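Local coordinates for protein chitinase (Thermococcus chitonophagus, PDB 5XSW) that probably hydrolyses internal linkages of chitin as an endochitinase, here seen with a glycan bound in a pocket of its helical domain, at residues N21-Y26 and W31-K36; D266-T271 and P293-V298; D400-F405 and L454-V459; K412-G417 and H463-H468. All blocks are in the same frame, centred on the assembly; numbering follows the deposited sequence.

Contacts 2, 3 and 4 lie inside the helical domain and are buried; contact 1 is only partly buried and belongs to the N-terminal β domain, where the chain passes from one sheet to another. Contacts 3 and 4 follow the same two helices, 399-412 and 449-461: contact 3 joins them through aliphatic and aromatic side chains, whereas contact 4 joins the loops that leave them, through an aromatic T-shaped pair. Contact 2 sets a loop on helix 288-311 with purely apolar touches, yet its loop is tied by polar bonds to contact 4 and to the tyrosine of contact 1. Contact 1 differs in pairing an amide with a ring edge.

Contact 1 of 4, residues N21-Y26 and W31-K36; sequences NKNTHY and WCFDIK
An Asx turn at the end of strand 12-21 sets the side-chain amide of N21 beside the ring of F33. The turn is closed by N23 N, which donates to N21 OD1 at 2.9 Å. With CG anti to the backbone N (chi1 177°), the N21 amide reaches F33 at the edge of its ring, N21 CG lying 3.5 Å from F33 CE2, and the amide and ring planes stand 65° apart. The loop it starts carries the chain from the four-stranded antiparallel sheet to strand 32-41 of the other β sheet. N21 ND2 donates to the carbonyls of G30 and F76, so one amide ties the loop's end to its neighbours. With an alanine here, N23 N and both carbonyls would probably lose this partner and a gap would open beside F33. Near the loop's far end, the edge of the Y26 ring meets W31 CB, which lies 3.7 Å from Y26 CD1, and the two side chains cross at about a right angle. Y26 OH is hydrogen-bonded to D266 OD1 of the helical domain.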
loop_
_atom_site.group_PDB
_atom_site.type_symbol
_atom_site.label_atom_id
_atom_site.label_comp_id
_atom_site.label_asym_id
_atom_site.label_seq_id
_atom_site.Cartn_x
_atom_site.Cartn_y
_atom_site.Cartn_z
ATOM N N ASN A 21 16.098 -4.962 21.200
ATOM C CA ASN A 21 16.856 -4.577 20.044
ATOM C C ASN A 21 17.848 -3.592 20.604
ATOM O O ASN A 21 17.506 -2.466 20.927
ATOM C CB ASN A 21 15.970 -3.922 18.985
ATOM C CG ASN A 21 16.756 -3.437 17.787
ATOM O OD1 ASN A 21 17.963 -3.287 17.849
ATOM N ND2 ASN A 21 16.066 -3.183 16.696
ATOM N N LYS A 22 19.090 -4.016 20.722
ATOM C CA LYS A 22 20.082 -3.157 21.356
ATOM C C LYS A 22 20.653 -2.166 20.362
ATOM O O LYS A 22 21.415 -1.284 20.736
ATOM C CB LYS A 22 21.226 -3.993 21.943
ATOM C CG LYS A 22 20.862 -4.852 23.158
ATOM C CD LYS A 22 21.865 -6.024 23.314
ATOM C CE LYS A 22 21.875 -6.649 24.720
ATOM N NZ LYS A 22 22.786 -5.952 25.701
ATOM N N ASN A 23 20.353 -2.335 19.081
ATOM C CA ASN A 23 20.874 -1.378 18.097
ATOM C C ASN A 23 20.382 0.023 18.424
ATOM O O ASN A 23 19.199 0.215 18.730
ATOM C CB ASN A 23 20.463 -1.781 16.675
ATOM C CG ASN A 23 20.980 -3.156 16.289
ATOM O OD1 ASN A 23 20.237 -4.027 15.778
ATOM N ND2 ASN A 23 22.246 -3.366 16.517
ATOM N N THR A 24 21.278 1.008 18.391
ATOM C CA THR A 24 20.841 2.390 18.590
ATOM C C THR A 24 20.810 3.180 17.267
ATOM O O THR A 24 20.230 4.254 17.194
ATOM C CB THR A 24 21.740 3.146 19.627
ATOM O OG1 THR A 24 23.110 3.064 19.220
ATOM C CG2 THR A 24 21.560 2.549 21.041
ATOM N N HIS A 25 21.417 2.634 16.222
ATOM C CA HIS A 25 21.288 3.207 14.893
ATOM C C HIS A 25 21.077 2.051 13.912
ATOM O O HIS A 25 21.307 0.897 14.257
ATOM C CB HIS A 25 22.539 4.022 14.520
ATOM C CG HIS A 25 23.800 3.225 14.610
ATOM N ND1 HIS A 25 24.314 2.521 13.541
ATOM C CD2 HIS A 25 24.623 2.975 15.656
ATOM C CE1 HIS A 25 25.410 1.884 13.920
ATOM N NE2 HIS A 25 25.619 2.142 15.200
ATOM N N TYR A 26 20.652 2.372 12.699
ATOM C CA TYR A 26 20.365 1.366 11.681
ATOM C C TYR A 26 21.515 0.402 11.529
ATOM O O TYR A 26 22.657 0.813 11.353
ATOM C CB TYR A 26 20.074 2.022 10.310
ATOM C CG TYR A 26 19.999 0.991 9.219
ATOM C CD1 TYR A 26 18.919 0.115 9.165
ATOM C CD2 TYR A 26 21.004 0.858 8.279
ATOM C CE1 TYR A 26 18.843 -0.870 8.191
ATOM C CE2 TYR A 26 20.938 -0.135 7.294
ATOM C CZ TYR A 26 19.847 -0.992 7.274
ATOM O OH TYR A 26 19.739 -1.994 6.351
ATOM N N TRP A 31 16.912 -3.316 12.046
ATOM C CA TRP A 31 16.294 -2.003 12.254
ATOM C C TRP A 31 15.054 -2.175 13.101
ATOM O O TRP A 31 14.675 -1.307 13.907
ATOM C CB TRP A 31 15.970 -1.347 10.899
ATOM C CG TRP A 31 15.254 -0.020 10.987
ATOM C CD1 TRP A 31 15.829 1.225 11.141
ATOM C CD2 TRP A 31 13.830 0.199 10.926
ATOM N NE1 TRP A 31 14.842 2.187 11.196
ATOM C CE2 TRP A 31 13.616 1.587 11.061
ATOM C CE3 TRP A 31 12.720 -0.644 10.798
ATOM C CZ2 TRP A 31 12.349 2.145 11.045
ATOM C CZ3 TRP A 31 11.454 -0.085 10.799
ATOM C CH2 TRP A 31 11.285 1.307 10.927
ATOM N N CYS A 32 14.398 -3.317 12.898
ATOM C CA CYS A 32 13.244 -3.712 13.675
ATOM C C CYS A 32 13.245 -5.253 13.733
ATOM O O CYS A 32 13.571 -5.942 12.730
ATOM C CB CYS A 32 11.915 -3.224 13.043
ATOM S SG CYS A 32 10.545 -3.322 14.107
ATOM N N PHE A 33 12.889 -5.776 14.897
ATOM C CA PHE A 33 12.609 -7.219 15.046
ATOM C C PHE A 33 11.157 -7.405 15.340
ATOM O O PHE A 33 10.619 -6.812 16.281
ATOM C CB PHE A 33 13.482 -7.851 16.192
ATOM C CG PHE A 33 14.948 -7.722 15.951
ATOM C CD1 PHE A 33 15.595 -8.553 15.043
ATOM C CD2 PHE A 33 15.690 -6.761 16.608
ATOM C CE1 PHE A 33 16.972 -8.434 14.813
ATOM C CE2 PHE A 33 17.064 -6.613 16.371
ATOM C CZ PHE A 33 17.704 -7.438 15.468
ATOM N N ASP A 34 10.491 -8.247 14.564
ATOM C CA ASP A 34 9.108 -8.568 14.826
ATOM C C ASP A 34 9.061 -9.993 15.409
ATOM O O ASP A 34 9.431 -10.938 14.718
ATOM C CB ASP A 34 8.251 -8.531 13.550
ATOM C CG ASP A 34 7.970 -7.103 13.061
ATOM O OD1 ASP A 34 8.455 -6.158 13.708
ATOM O OD2 ASP A 34 7.265 -6.983 12.031
ATOM N N ILE A 35 8.600 -10.117 16.646
ATOM C CA ILE A 35 8.610 -11.440 17.328
ATOM C C ILE A 35 7.264 -12.104 17.290
ATOM O O ILE A 35 6.282 -11.579 17.815
ATOM C CB ILE A 35 9.106 -11.254 18.783
ATOM C CG1 ILE A 35 10.571 -10.745 18.706
ATOM C CG2 ILE A 35 8.991 -12.595 19.545
ATOM C CD1 ILE A 35 11.251 -10.625 20.028
ATOM N N LYS A 36 7.185 -13.257 16.615
ATOM C CA LYS A 36 5.982 -14.069 16.622
ATOM C C LYS A 36 5.677 -14.638 18.038
ATOM O O LYS A 36 4.568 -14.508 18.560
ATOM C CB LYS A 36 6.149 -15.218 15.638
ATOM C CG LYS A 36 4.875 -16.038 15.390
ATOM C CD LYS A 36 5.222 -17.358 14.668
ATOM C CE LYS A 36 3.983 -18.094 14.144
ATOM N NZ LYS A 36 3.297 -17.396 12.975
#

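Contact 2 of 4, residues D266-T271 and P293-V298; sequences DIFPDT and PIVAAV
F268 drives the edge of its ring between two valines of helix 288-311. Its CE1 side meets V295, with F268 CE1 4.1 Å from V295 CG2, and its CE2 side meets V298, with F268 CE2 4.0 Å from V298 CG1; both methyls lie near the ring plane. The second branch of V298 serves the adjacent loop residue: V298 CG2 and I267 CD1 meet tip to tip at 4.1 Å. This division follows from the rotation of V298, whose CG1 is anti to the backbone N (chi1 173°) while CG2 is anti to the carbonyl carbon. I267 also supports its neighbour, its CG2 lying 4.0 Å above the plane of the F268 ring toward the rim. V295 and V298 are three residues apart and therefore share a helix face, held in the regular spacing of bonds such as V298 N to I294 O. On the loop side, the backbone of I267 is hydrogen-bonded to that of F414, and R415 NH2 donates to the carbonyl O of F268 and forms a salt bridge with D270 OD1. D270 and T271 pack on D475 and Y479 of the second subunit. Around this apolar core, helix 186-199 brings F199 against I267 and V298, helix 254-263 brings I260 against F268 and V295, and helix 274-278 covers V295 with Y277 and M278.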
loop_
_atom_site.group_PDB
_atom_site.type_symbol
_atom_site.label_atom_id
_atom_site.label_comp_id
_atom_site.label_asym_id
_atom_site.label_seq_id
_atom_site.Cartn_x
_atom_site.Cartn_y
_atom_site.Cartn_z
ATOM N N ASP A 266 15.299 -2.529 4.925
ATOM C CA ASP A 266 16.674 -2.837 4.509
ATOM C C ASP A 266 16.860 -2.724 3.020
ATOM O O ASP A 266 17.977 -2.552 2.566
ATOM C CB ASP A 266 17.085 -4.253 4.950
ATOM C CG ASP A 266 17.136 -4.347 6.477
ATOM O OD1 ASP A 266 18.106 -3.792 7.046
ATOM O OD2 ASP A 266 16.196 -4.901 7.097
ATOM N N ILE A 267 15.786 -2.871 2.247
ATOM C CA ILE A 267 15.933 -2.792 0.778
ATOM C C ILE A 267 15.652 -1.348 0.229
ATOM O O ILE A 267 16.371 -0.864 -0.632
ATOM C CB ILE A 267 14.980 -3.802 0.072
ATOM C CG1 ILE A 267 15.374 -5.243 0.461
ATOM C CG2 ILE A 267 15.075 -3.674 -1.476
ATOM C CD1 ILE A 267 14.343 -6.316 -0.025
ATOM N N PHE A 268 14.634 -0.686 0.768
ATOM C CA PHE A 268 14.189 0.617 0.235
ATOM C C PHE A 268 14.557 1.763 1.145
ATOM O O PHE A 268 14.176 1.733 2.310
ATOM C CB PHE A 268 12.665 0.605 0.063
ATOM C CG PHE A 268 12.197 -0.339 -0.977
ATOM C CD1 PHE A 268 12.263 -0.002 -2.331
ATOM C CD2 PHE A 268 11.684 -1.578 -0.617
ATOM C CE1 PHE A 268 11.819 -0.891 -3.311
ATOM C CE2 PHE A 268 11.260 -2.455 -1.583
ATOM C CZ PHE A 268 11.313 -2.117 -2.932
ATOM N N PRO A 269 15.288 2.778 0.612
ATOM C CA PRO A 269 15.458 3.991 1.426
ATOM C C PRO A 269 14.125 4.741 1.567
ATOM O O PRO A 269 13.210 4.535 0.763
ATOM C CB PRO A 269 16.498 4.808 0.628
ATOM C CG PRO A 269 16.251 4.415 -0.848
ATOM C CD PRO A 269 15.826 2.912 -0.754
ATOM N N ASP A 270 14.018 5.622 2.557
ATOM C CA ASP A 270 12.767 6.335 2.804
ATOM C C ASP A 270 12.376 7.238 1.634
ATOM O O ASP A 270 11.204 7.593 1.520
ATOM C CB ASP A 270 12.883 7.205 4.085
ATOM C CG ASP A 270 12.950 6.350 5.386
ATOM O OD1 ASP A 270 12.500 5.184 5.383
ATOM O OD2 ASP A 270 13.437 6.858 6.415
ATOM N N THR A 271 13.359 7.583 0.790
ATOM C CA THR A 271 13.140 8.470 -0.368
ATOM C C THR A 271 12.479 7.759 -1.540
ATOM O O THR A 271 12.074 8.393 -2.496
ATOM C CB THR A 271 14.452 9.052 -0.884
ATOM O OG1 THR A 271 15.422 7.998 -1.043
ATOM C CG2 THR A 271 15.004 10.117 0.088
ATOM N N PRO A 293 12.230 -4.274 -12.404
ATOM C CA PRO A 293 12.182 -5.734 -12.173
ATOM C C PRO A 293 12.598 -6.144 -10.751
ATOM O O PRO A 293 12.061 -7.120 -10.217
ATOM C CB PRO A 293 13.155 -6.300 -13.259
ATOM C CG PRO A 293 14.084 -5.094 -13.569
ATOM C CD PRO A 293 13.105 -3.926 -13.536
ATOM N N ILE A 294 13.464 -5.387 -10.105
ATOM C CA ILE A 294 13.778 -5.684 -8.702
ATOM C C ILE A 294 12.578 -5.407 -7.784
ATOM O O ILE A 294 12.237 -6.215 -6.892
ATOM C CB ILE A 294 15.030 -4.871 -8.285
ATOM C CG1 ILE A 294 16.231 -5.448 -9.067
ATOM C CG2 ILE A 294 15.262 -4.979 -6.756
ATOM C CD1 ILE A 294 17.341 -4.368 -9.290
ATOM N N VAL A 295 11.873 -4.299 -8.028
ATOM C CA VAL A 295 10.639 -4.021 -7.260
ATOM C C VAL A 295 9.597 -5.146 -7.454
ATOM O O VAL A 295 9.026 -5.601 -6.504
ATOM C CB VAL A 295 10.017 -2.641 -7.667
ATOM C CG1 VAL A 295 8.654 -2.394 -6.958
ATOM C CG2 VAL A 295 11.028 -1.545 -7.316
ATOM N N ALA A 296 9.349 -5.539 -8.688
ATOM C CA ALA A 296 8.415 -6.617 -8.945
ATOM C C ALA A 296 8.831 -7.911 -8.218
ATOM O O ALA A 296 7.982 -8.572 -7.603
ATOM C CB ALA A 296 8.275 -6.888 -10.470
ATOM N N ALA A 297 10.126 -8.232 -8.274
ATOM C CA ALA A 297 10.664 -9.427 -7.556
ATOM C C ALA A 297 10.430 -9.322 -6.037
ATOM O O ALA A 297 10.038 -10.260 -5.412
ATOM C CB ALA A 297 12.152 -9.571 -7.860
ATOM N N VAL A 298 10.666 -8.154 -5.438
ATOM C CA VAL A 298 10.410 -7.988 -4.018
ATOM C C VAL A 298 8.925 -8.101 -3.708
ATOM O O VAL A 298 8.560 -8.677 -2.689
ATOM C CB VAL A 298 10.978 -6.630 -3.499
ATOM C CG1 VAL A 298 10.573 -6.329 -2.024
ATOM C CG2 VAL A 298 12.569 -6.664 -3.652
#

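Contact 3 of 4, residues D400-F405 and L454-V459; sequences DDIEYF and LTILRV
I402 and I456 are the nearest CA pair between segments 400-405 and 454-459, 8.9 Å apart, and at this spacing the two backbones meet through their side chains. The segments belong to helices 399-412 and 449-461 of the helical domain, and this is helix-on-helix packing with a small buried surface, resting on two apolar touches. In the first, the CG2 branches of I402 and I456 approach to 4.3 Å; V431 of helix 421-439 and I447 border both isoleucines. The second lies one turn further along helix 399-412, at F405. F405 CG is anti to the backbone N (chi1 179°), which extends the ring toward helix 449-461. There it also meets F453 edge-to-face, while M190 and L194 of helix 186-199 pack against it. Its partner within segment 454-459 is L457, which it crosses at about a right angle, F405 CE2 lying 4.0 Å from L457 CD2.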
loop_
_atom_site.group_PDB
_atom_site.type_symbol
_atom_site.label_atom_id
_atom_site.label_comp_id
_atom_site.label_asym_id
_atom_site.label_seq_id
_atom_site.Cartn_x
_atom_site.Cartn_y
_atom_site.Cartn_z
ATOM N N ASP A 400 31.492 0.747 -18.770
ATOM C CA ASP A 400 30.531 1.821 -18.521
ATOM C C ASP A 400 29.114 1.257 -18.159
ATOM O O ASP A 400 28.462 1.791 -17.285
ATOM C CB ASP A 400 30.410 2.729 -19.747
ATOM C CG ASP A 400 31.602 3.726 -19.864
ATOM O OD1 ASP A 400 32.386 3.864 -18.909
ATOM O OD2 ASP A 400 31.702 4.406 -20.879
ATOM N N ASP A 401 28.685 0.218 -18.858
ATOM C CA ASP A 401 27.403 -0.469 -18.535
ATOM C C ASP A 401 27.353 -0.977 -17.094
ATOM O O ASP A 401 26.344 -0.793 -16.383
ATOM C CB ASP A 401 27.185 -1.668 -19.459
ATOM C CG ASP A 401 26.968 -1.278 -20.901
ATOM O OD1 ASP A 401 26.563 -0.120 -21.176
ATOM O OD2 ASP A 401 27.189 -2.138 -21.759
ATOM N N ILE A 402 28.439 -1.640 -16.667
ATOM C CA ILE A 402 28.530 -2.244 -15.337
ATOM C C ILE A 402 28.581 -1.168 -14.276
ATOM O O ILE A 402 27.896 -1.222 -13.247
ATOM C CB ILE A 402 29.799 -3.159 -15.202
ATOM C CG1 ILE A 402 29.790 -4.261 -16.261
ATOM C CG2 ILE A 402 29.904 -3.761 -13.810
ATOM C CD1 ILE A 402 28.691 -5.232 -16.178
ATOM N N GLU A 403 29.389 -0.148 -14.544
ATOM C CA GLU A 403 29.507 0.952 -13.623
ATOM C C GLU A 403 28.167 1.653 -13.408
ATOM O O GLU A 403 27.806 2.051 -12.291
ATOM C CB GLU A 403 30.558 1.957 -14.170
ATOM C CG GLU A 403 30.544 3.259 -13.400
ATOM C CD GLU A 403 31.115 3.143 -11.986
ATOM O OE1 GLU A 403 31.996 2.279 -11.774
ATOM O OE2 GLU A 403 30.690 3.919 -11.080
ATOM N N TYR A 404 27.486 1.888 -14.514
ATOM C CA TYR A 404 26.179 2.545 -14.486
ATOM C C TYR A 404 25.191 1.701 -13.644
ATOM O O TYR A 404 24.514 2.179 -12.715
ATOM C CB TYR A 404 25.680 2.701 -15.936
ATOM C CG TYR A 404 24.224 3.121 -15.981
ATOM C CD1 TYR A 404 23.794 4.307 -15.385
ATOM C CD2 TYR A 404 23.282 2.313 -16.596
ATOM C CE1 TYR A 404 22.433 4.667 -15.417
ATOM C CE2 TYR A 404 21.955 2.668 -16.642
ATOM C CZ TYR A 404 21.538 3.834 -16.056
ATOM O OH TYR A 404 20.178 4.113 -16.123
ATOM N N PHE A 405 25.141 0.420 -13.970
ATOM C CA PHE A 405 24.282 -0.512 -13.230
ATOM C C PHE A 405 24.501 -0.409 -11.726
ATOM O O PHE A 405 23.543 -0.191 -10.965
ATOM C CB PHE A 405 24.505 -1.938 -13.718
ATOM C CG PHE A 405 23.652 -2.937 -12.973
ATOM C CD1 PHE A 405 22.294 -3.069 -13.283
ATOM C CD2 PHE A 405 24.186 -3.693 -11.929
ATOM C CE1 PHE A 405 21.483 -3.955 -12.564
ATOM C CE2 PHE A 405 23.369 -4.588 -11.212
ATOM C CZ PHE A 405 22.030 -4.721 -11.553
ATOM N N LEU A 454 26.308 -13.200 -14.054
ATOM C CA LEU A 454 26.079 -13.748 -12.717
ATOM C C LEU A 454 27.362 -13.776 -11.878
ATOM O O LEU A 454 27.332 -13.544 -10.661
ATOM C CB LEU A 454 25.522 -15.175 -12.766
ATOM C CG LEU A 454 24.042 -15.296 -13.162
ATOM C CD1 LEU A 454 23.582 -16.797 -13.140
ATOM C CD2 LEU A 454 23.196 -14.430 -12.164
ATOM N N THR A 455 28.487 -14.023 -12.544
ATOM C CA THR A 455 29.778 -14.058 -11.792
ATOM C C THR A 455 30.131 -12.642 -11.293
ATOM O O THR A 455 30.534 -12.441 -10.146
ATOM C CB THR A 455 30.879 -14.689 -12.685
ATOM O OG1 THR A 455 30.551 -16.069 -12.917
ATOM C CG2 THR A 455 32.255 -14.641 -11.939
ATOM N N ILE A 456 29.865 -11.627 -12.134
ATOM C CA ILE A 456 30.046 -10.237 -11.722
ATOM C C ILE A 456 29.174 -9.907 -10.514
ATOM O O ILE A 456 29.617 -9.296 -9.512
ATOM C CB ILE A 456 29.696 -9.250 -12.868
ATOM C CG1 ILE A 456 30.672 -9.368 -14.058
ATOM C CG2 ILE A 456 29.567 -7.810 -12.274
ATOM C CD1 ILE A 456 32.142 -8.831 -13.746
ATOM N N LEU A 457 27.903 -10.291 -10.593
ATOM C CA LEU A 457 27.014 -10.093 -9.420
ATOM C C LEU A 457 27.532 -10.770 -8.119
ATOM O O LEU A 457 27.482 -10.178 -7.019
ATOM C CB LEU A 457 25.606 -10.618 -9.733
ATOM C CG LEU A 457 24.783 -9.747 -10.741
ATOM C CD1 LEU A 457 23.382 -10.358 -11.030
ATOM C CD2 LEU A 457 24.655 -8.288 -10.226
ATOM N N ARG A 458 28.040 -11.983 -8.258
ATOM C CA ARG A 458 28.533 -12.742 -7.089
ATOM C C ARG A 458 29.752 -12.082 -6.498
ATOM O O ARG A 458 29.875 -11.966 -5.267
ATOM C CB ARG A 458 28.861 -14.196 -7.505
ATOM C CG ARG A 458 27.580 -14.984 -7.680
ATOM C CD ARG A 458 27.732 -16.396 -8.189
ATOM N NE ARG A 458 26.403 -16.877 -8.547
ATOM C CZ ARG A 458 26.163 -17.799 -9.452
ATOM N NH1 ARG A 458 27.162 -18.384 -10.094
ATOM N NH2 ARG A 458 24.919 -18.119 -9.753
ATOM N N VAL A 459 30.632 -11.591 -7.376
ATOM C CA VAL A 459 31.765 -10.812 -6.887
ATOM C C VAL A 459 31.289 -9.621 -6.130
ATOM O O VAL A 459 31.736 -9.379 -4.998
ATOM C CB VAL A 459 32.670 -10.388 -8.034
ATOM C CG1 VAL A 459 33.633 -9.304 -7.571
ATOM C CG2 VAL A 459 33.409 -11.627 -8.530
#

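Contact 4 of 4, residues K412-G417 and H463-H468; sequences KFFRPG and HWPEPH
F414 and W464 form a T-shaped (edge-to-face) pair: the edge of the phenylalanine ring is directed at one face of the indole. The planes stand at 84° and the centroid of F414 is 5.0 Å from that of the six-membered indole ring. F414 CG lies anti to the carbonyl carbon, beside the backbone N, which sends the ring toward W464. The leading atom is F414 CZ, which sits toward the rim of the indole face, 3.5 Å from W464 CE3. F414 CE1 also has P465 CD at 4.4 Å, so the next residue adds a looser apolar touch. The two rings come from the loops that follow helices 399-412 and 449-461, and W198 of helix 186-199 packs on both, edge-to-face with W464 and with its plane about 20° from that of F414. Replacing the tryptophan W464 by a serine would probably leave the F414 edge without its aromatic face and open a gap beside W198. Beyond the stack, H468 ND1 donates back to P465 O at 2.9 Å, a fairly straight bond of 159° with ND1 above the carbonyl plane.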
loop_
_atom_site.group_PDB
_atom_site.type_symbol
_atom_site.label_atom_id
_atom_site.label_comp_id
_atom_site.label_asym_id
_atom_site.label_seq_id
_atom_site.Cartn_x
_atom_site.Cartn_y
_atom_site.Cartn_z
ATOM N N LYS A 412 19.404 3.624 -5.569
ATOM C CA LYS A 412 18.003 3.253 -5.361
ATOM C C LYS A 412 17.722 2.174 -4.296
ATOM O O LYS A 412 16.585 2.066 -3.833
ATOM C CB LYS A 412 17.406 2.786 -6.691
ATOM C CG LYS A 412 17.654 3.857 -7.821
ATOM C CD LYS A 412 16.861 5.150 -7.524
ATOM C CE LYS A 412 17.116 6.228 -8.669
ATOM N NZ LYS A 412 16.293 7.444 -8.343
ATOM N N PHE A 413 18.726 1.371 -3.953
ATOM C CA PHE A 413 18.544 0.335 -2.943
ATOM C C PHE A 413 19.509 0.447 -1.754
ATOM O O PHE A 413 20.517 1.145 -1.822
ATOM C CB PHE A 413 18.639 -1.051 -3.620
ATOM C CG PHE A 413 17.572 -1.241 -4.693
ATOM C CD1 PHE A 413 16.221 -1.332 -4.341
ATOM C CD2 PHE A 413 17.915 -1.297 -6.007
ATOM C CE1 PHE A 413 15.232 -1.495 -5.297
ATOM C CE2 PHE A 413 16.945 -1.477 -6.998
ATOM C CZ PHE A 413 15.594 -1.542 -6.671
ATOM N N PHE A 414 19.145 -0.225 -0.661
ATOM C CA PHE A 414 19.867 -0.151 0.624
ATOM C C PHE A 414 19.659 1.204 1.242
ATOM O O PHE A 414 19.251 2.180 0.591
ATOM C CB PHE A 414 21.372 -0.438 0.494
ATOM C CG PHE A 414 21.685 -1.783 -0.093
ATOM C CD1 PHE A 414 21.616 -2.917 0.684
ATOM C CD2 PHE A 414 22.086 -1.898 -1.418
ATOM C CE1 PHE A 414 21.919 -4.191 0.137
ATOM C CE2 PHE A 414 22.386 -3.134 -1.981
ATOM C CZ PHE A 414 22.303 -4.293 -1.200
ATOM N N ARG A 415 19.949 1.236 2.519
ATOM C CA ARG A 415 19.745 2.376 3.405
ATOM C C ARG A 415 21.148 2.783 3.854
ATOM O O ARG A 415 22.047 1.944 3.900
ATOM C CB ARG A 415 18.798 1.909 4.543
ATOM C CG ARG A 415 18.385 2.814 5.624
ATOM C CD ARG A 415 17.297 2.140 6.479
ATOM N NE ARG A 415 16.039 2.070 5.729
ATOM C CZ ARG A 415 14.987 2.847 5.936
ATOM N NH1 ARG A 415 14.997 3.755 6.915
ATOM N NH2 ARG A 415 13.918 2.711 5.154
ATOM N N PRO A 416 21.373 4.072 4.145
ATOM C CA PRO A 416 22.676 4.466 4.676
ATOM C C PRO A 416 23.064 3.658 5.907
ATOM O O PRO A 416 22.250 3.527 6.819
ATOM C CB PRO A 416 22.469 5.940 5.055
ATOM C CG PRO A 416 21.389 6.400 4.149
ATOM C CD PRO A 416 20.465 5.224 4.020
ATOM N N GLY A 417 24.292 3.161 5.935
ATOM C CA GLY A 417 24.763 2.401 7.074
ATOM C C GLY A 417 24.844 0.927 6.761
ATOM O O GLY A 417 25.374 0.143 7.550
ATOM N N HIS A 463 30.639 -8.625 -1.095
ATOM C CA HIS A 463 30.747 -7.465 -0.225
ATOM C C HIS A 463 29.442 -6.991 0.404
ATOM O O HIS A 463 29.422 -6.041 1.119
ATOM C CB HIS A 463 31.408 -6.298 -0.941
ATOM C CG HIS A 463 32.767 -6.599 -1.460
ATOM N ND1 HIS A 463 33.906 -6.104 -0.881
ATOM C CD2 HIS A 463 33.172 -7.348 -2.501
ATOM C CE1 HIS A 463 34.953 -6.535 -1.544
ATOM N NE2 HIS A 463 34.535 -7.293 -2.531
ATOM N N TRP A 464 28.308 -7.679 0.129
ATOM C CA TRP A 464 27.019 -7.237 0.668
ATOM C C TRP A 464 26.758 -7.799 2.074
ATOM O O TRP A 464 27.232 -8.877 2.418
ATOM C CB TRP A 464 25.896 -7.640 -0.303
ATOM C CG TRP A 464 25.874 -6.859 -1.603
ATOM C CD1 TRP A 464 26.888 -6.113 -2.144
ATOM C CD2 TRP A 464 24.778 -6.774 -2.531
ATOM N NE1 TRP A 464 26.497 -5.579 -3.351
ATOM C CE2 TRP A 464 25.199 -5.963 -3.606
ATOM C CE3 TRP A 464 23.476 -7.321 -2.558
ATOM C CZ2 TRP A 464 24.366 -5.670 -4.702
ATOM C CZ3 TRP A 464 22.652 -7.030 -3.640
ATOM C CH2 TRP A 464 23.103 -6.222 -4.703
ATOM N N PRO A 465 25.992 -7.074 2.899
ATOM C CA PRO A 465 25.667 -7.584 4.237
ATOM C C PRO A 465 25.013 -8.973 4.171
ATOM O O PRO A 465 24.265 -9.255 3.219
ATOM C CB PRO A 465 24.667 -6.563 4.785
ATOM C CG PRO A 465 24.667 -5.437 3.855
ATOM C CD PRO A 465 25.246 -5.853 2.556
ATOM N N GLU A 466 25.322 -9.821 5.155
ATOM C CA GLU A 466 24.754 -11.156 5.283
ATOM C C GLU A 466 23.756 -11.162 6.432
ATOM O O GLU A 466 23.932 -10.419 7.402
ATOM C CB GLU A 466 25.865 -12.190 5.519
ATOM C CG GLU A 466 26.800 -12.375 4.314
ATOM C CD GLU A 466 26.243 -13.369 3.312
ATOM O OE1 GLU A 466 25.056 -13.746 3.438
ATOM O OE2 GLU A 466 27.002 -13.816 2.422
ATOM N N PRO A 467 22.680 -11.954 6.320
ATOM C CA PRO A 467 22.300 -12.725 5.131
ATOM C C PRO A 467 21.825 -11.758 3.993
ATOM O O PRO A 467 21.353 -10.659 4.309
ATOM C CB PRO A 467 21.160 -13.600 5.654
ATOM C CG PRO A 467 20.497 -12.719 6.658
ATOM C CD PRO A 467 21.605 -11.954 7.329
ATOM N N HIS A 468 21.984 -12.130 2.721
ATOM C CA HIS A 468 21.702 -11.183 1.647
ATOM C C HIS A 468 20.222 -10.836 1.543
ATOM O O HIS A 468 19.880 -9.741 1.139
ATOM C CB HIS A 468 22.187 -11.735 0.321
ATOM C CG HIS A 468 23.673 -11.884 0.244
ATOM N ND1 HIS A 468 24.543 -11.086 0.964
ATOM C CD2 HIS A 468 24.444 -12.743 -0.466
ATOM C CE1 HIS A 468 25.784 -11.439 0.685
ATOM N NE2 HIS A 468 25.750 -12.441 -0.180
#